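Long-range contact in concanavalin A-like lectin protein kinase family protein (Theobroma cacao, PDB 6CTH), which probably transfers phosphate from ATP to protein substrates, its kinase domain being captured here with magnesium and an oxindole inhibitor in the nucleotide pocket: residues Gly29-Gly34 against Tyr42-Lys47. Numbering follows the deposited sequence.
Sequences GSVYRG and YIAVKK. With FE7 (N-{(3Z)-2-oxo-3-[phenyl({4-[(piperidin-1-yl)methyl]phenyl}amino)methylidene]-2,3-dihydro-1H-indol-5-yl}ethanesulfonamide), chain B.
Two contacts grip the carbonyl oxygen of Val45: the N-H of Tyr32, 2.7 Å from Val45 O and nearly straight (168° at the hydrogen), and the CA-H of Val31, whose CA is 3.3 Å from Val45 O. The amide of Tyr32 stands somewhat above the carbonyl plane. This pairing is the middle of the antiparallel hairpin of strands 29-36 and 41-48, the strand that follows the glycine-rich loop (beta2) and the one that carries the lysine (beta3) in the kinase N-lobe. Val45 N returns the bond to Tyr32 O at 2.8 Å, and Gly34 and Ile43 repeat the reciprocal pair.

Val31, Ala44 and Lys46 share the face that roofs the inhibitor. Branched Val31 sets CB and both methyls against the FE7 phenyl ring, CB 3.8 Å from FE7 C12, while Ala44, small enough to admit the oxindole, puts its CB 3.3 Å from FE7 N1. Fully extended Lys46 runs its apolar chain past Val31 CG2 and brings NZ to 3.7 Å from sulfonamide atom O1; it also makes a cation-pi contact with Phe28 and is probably the conserved kinase lysine. On the other face, Tyr32 and Val45 pack against helix 7-14.

Gly34, lacking a side chain, leaves room for Ile43 CG1. Arg33 and Tyr42 lie side by side, pointing the same way, guanidinium and ring planes 54° apart, the arginine bent at chi3 (95°) so that NE comes 3.3 Å from Tyr42 CD1.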
loop_
_atom_site.group_PDB
_atom_site.type_symbol
_atom_site.label_atom_id
_atom_site.label_comp_id
_atom_site.label_asym_id
_atom_site.label_seq_id
_atom_site.Cartn_x
_atom_site.Cartn_y
_atom_site.Cartn_z
ATOM N N GLY A 29 13.375 2.099 8.385
ATOM C CA GLY A 29 13.686 2.883 9.588
ATOM C C GLY A 29 12.457 3.020 10.484
ATOM O O GLY A 29 11.333 2.705 10.087
ATOM N N SER A 30 12.673 3.442 11.702
ATOM C CA SER A 30 11.601 3.733 12.637
ATOM C C SER A 30 11.053 5.131 12.374
ATOM O O SER A 30 11.811 6.043 12.028
ATOM C CB SER A 30 12.138 3.688 14.060
ATOM O OG SER A 30 12.433 2.330 14.408
ATOM N N VAL A 31 9.769 5.316 12.625
ATOM C CA VAL A 31 9.140 6.641 12.477
ATOM C C VAL A 31 8.739 7.171 13.856
ATOM O O VAL A 31 8.105 6.447 14.662
ATOM C CB VAL A 31 7.908 6.551 11.573
ATOM C CG1 VAL A 31 7.308 7.933 11.307
ATOM C CG2 VAL A 31 8.266 5.853 10.254
ATOM N N TYR A 32 9.064 8.440 14.098
ATOM C CA TYR A 32 8.828 9.120 15.383
ATOM C C TYR A 32 7.931 10.320 15.224
ATOM O O TYR A 32 8.058 11.026 14.217
ATOM C CB TYR A 32 10.152 9.565 15.984
ATOM C CG TYR A 32 11.057 8.396 16.334
ATOM C CD1 TYR A 32 11.852 7.801 15.360
ATOM C CD2 TYR A 32 11.118 7.891 17.635
ATOM C CE1 TYR A 32 12.669 6.727 15.648
ATOM C CE2 TYR A 32 11.912 6.803 17.924
ATOM C CZ TYR A 32 12.711 6.245 16.937
ATOM O OH TYR A 32 13.529 5.175 17.188
ATOM N N ARG A 33 7.111 10.587 16.230
ATOM C CA ARG A 33 6.274 11.766 16.241
ATOM C C ARG A 33 7.175 12.903 16.730
ATOM O O ARG A 33 7.889 12.753 17.713
ATOM C CB ARG A 33 5.101 11.574 17.195
ATOM C CG ARG A 33 4.006 12.619 17.075
ATOM C CD ARG A 33 2.940 12.411 18.135
ATOM N NE ARG A 33 3.178 13.242 19.309
ATOM C CZ ARG A 33 3.668 12.799 20.462
ATOM N NH1 ARG A 33 3.850 13.640 21.468
ATOM N NH2 ARG A 33 3.971 11.517 20.615
ATOM N N GLY A 34 7.148 14.026 16.028
ATOM C CA GLY A 34 7.958 15.201 16.372
ATOM C C GLY A 34 6.971 16.315 16.657
ATOM O O GLY A 34 5.963 16.382 15.989
ATOM N N TYR A 42 2.371 18.741 14.930
ATOM C CA TYR A 42 3.162 17.515 14.940
ATOM C C TYR A 42 3.590 17.136 13.524
ATOM O O TYR A 42 2.904 17.443 12.527
ATOM C CB TYR A 42 2.360 16.384 15.584
ATOM C CG TYR A 42 2.007 16.651 17.034
ATOM C CD1 TYR A 42 2.878 16.312 18.068
ATOM C CD2 TYR A 42 0.797 17.257 17.372
ATOM C CE1 TYR A 42 2.547 16.560 19.388
ATOM C CE2 TYR A 42 0.465 17.522 18.691
ATOM C CZ TYR A 42 1.334 17.172 19.696
ATOM O OH TYR A 42 0.999 17.442 21.015
ATOM N N ILE A 43 4.751 16.501 13.429
ATOM C CA ILE A 43 5.239 15.932 12.183
ATOM C C ILE A 43 5.594 14.455 12.421
ATOM O O ILE A 43 5.610 14.022 13.584
ATOM C CB ILE A 43 6.469 16.671 11.640
ATOM C CG1 ILE A 43 7.598 16.744 12.663
ATOM C CG2 ILE A 43 6.067 18.075 11.150
ATOM C CD1 ILE A 43 8.872 17.400 12.179
ATOM N N ALA A 44 5.919 13.732 11.355
ATOM C CA ALA A 44 6.397 12.346 11.464
ATOM C C ALA A 44 7.800 12.295 10.885
ATOM O O ALA A 44 8.023 12.725 9.746
ATOM C CB ALA A 44 5.475 11.407 10.723
ATOM N N VAL A 45 8.759 11.803 11.665
ATOM C CA VAL A 45 10.154 11.811 11.274
ATOM C C VAL A 45 10.578 10.353 11.161
ATOM O O VAL A 45 10.511 9.630 12.155
ATOM C CB VAL A 45 11.018 12.512 12.317
ATOM C CG1 VAL A 45 12.496 12.502 11.932
ATOM C CG2 VAL A 45 10.522 13.947 12.538
ATOM N N LYS A 46 11.017 9.953 9.976
ATOM C CA LYS A 46 11.605 8.640 9.753
ATOM C C LYS A 46 13.122 8.712 9.846
ATOM O O LYS A 46 13.775 9.432 9.084
ATOM C CB LYS A 46 11.172 8.112 8.397
ATOM C CG LYS A 46 11.702 6.711 8.107
ATOM C CD LYS A 46 11.028 6.086 6.908
ATOM C CE LYS A 46 11.396 4.611 6.788
ATOM N NZ LYS A 46 10.559 4.003 5.742
ATOM N N LYS A 47 13.675 7.966 10.810
ATOM C CA LYS A 47 15.091 7.834 11.003
ATOM C C LYS A 47 15.576 6.580 10.287
ATOM O O LYS A 47 15.190 5.458 10.650
ATOM C CB LYS A 47 15.379 7.727 12.493
ATOM C CG LYS A 47 16.858 7.689 12.823
ATOM C CD LYS A 47 17.028 7.861 14.317
ATOM C CE LYS A 47 18.503 7.959 14.678
ATOM N NZ LYS A 47 19.211 6.653 14.560
HETATM C C4 FE7 B . 3.799 7.811 8.770
HETATM C C14 FE7 B . 3.968 3.027 10.756
HETATM C C5 FE7 B . 3.849 9.078 8.161
HETATM C C6 FE7 B . 4.564 9.298 6.997
HETATM C C11 FE7 B . 3.037 5.642 10.912
HETATM C C7 FE7 B . 5.219 8.233 6.406
HETATM C C8 FE7 B . 2.539 9.364 9.985
HETATM C C9 FE7 B . 2.976 7.945 9.961
HETATM C C10 FE7 B . 2.566 7.038 10.914
HETATM C C12 FE7 B . 4.371 5.349 11.169
HETATM C C13 FE7 B . 4.830 4.047 11.088
HETATM N N1 FE7 B . 3.088 9.964 8.903
HETATM N N2 FE7 B . 1.641 7.427 11.803
HETATM C C3 FE7 B . 4.450 6.745 8.150
HETATM N N3 FE7 B . -0.348 5.500 17.615
HETATM O O2 FE7 B . 1.825 9.909 10.818
HETATM C C2 FE7 B . 5.132 6.956 6.951
HETATM N N FE7 B . 5.689 5.884 6.194
HETATM S S FE7 B . 5.694 4.291 6.483
HETATM O O FE7 B . 5.441 4.067 7.870
HETATM O O1 FE7 B . 6.882 3.763 5.890
HETATM C C1 FE7 B . 4.285 3.859 5.519
HETATM C C FE7 B . 4.383 4.604 4.211
HETATM C C16 FE7 B . 2.175 4.603 10.587
HETATM C C15 FE7 B . 2.642 3.305 10.507
HETATM C C17 FE7 B . 1.050 6.827 12.937
HETATM C C22 FE7 B . 1.437 5.578 13.401
HETATM C C21 FE7 B . 0.798 5.013 14.490
HETATM C C20 FE7 B . -0.235 5.674 15.135
HETATM C C19 FE7 B . -0.618 6.918 14.662
HETATM C C18 FE7 B . 0.016 7.495 13.578
HETATM C C23 FE7 B . -0.918 5.061 16.334
HETATM C C28 FE7 B . -1.137 5.000 18.742
HETATM C C27 FE7 B . -0.616 5.527 20.059
HETATM C C26 FE7 B . 0.845 5.178 20.246
HETATM C C25 FE7 B . 1.657 5.578 19.031
HETATM C C24 FE7 B . 1.034 5.041 17.763
HETATM O O HOH W 1 16.007 3.687 12.499
#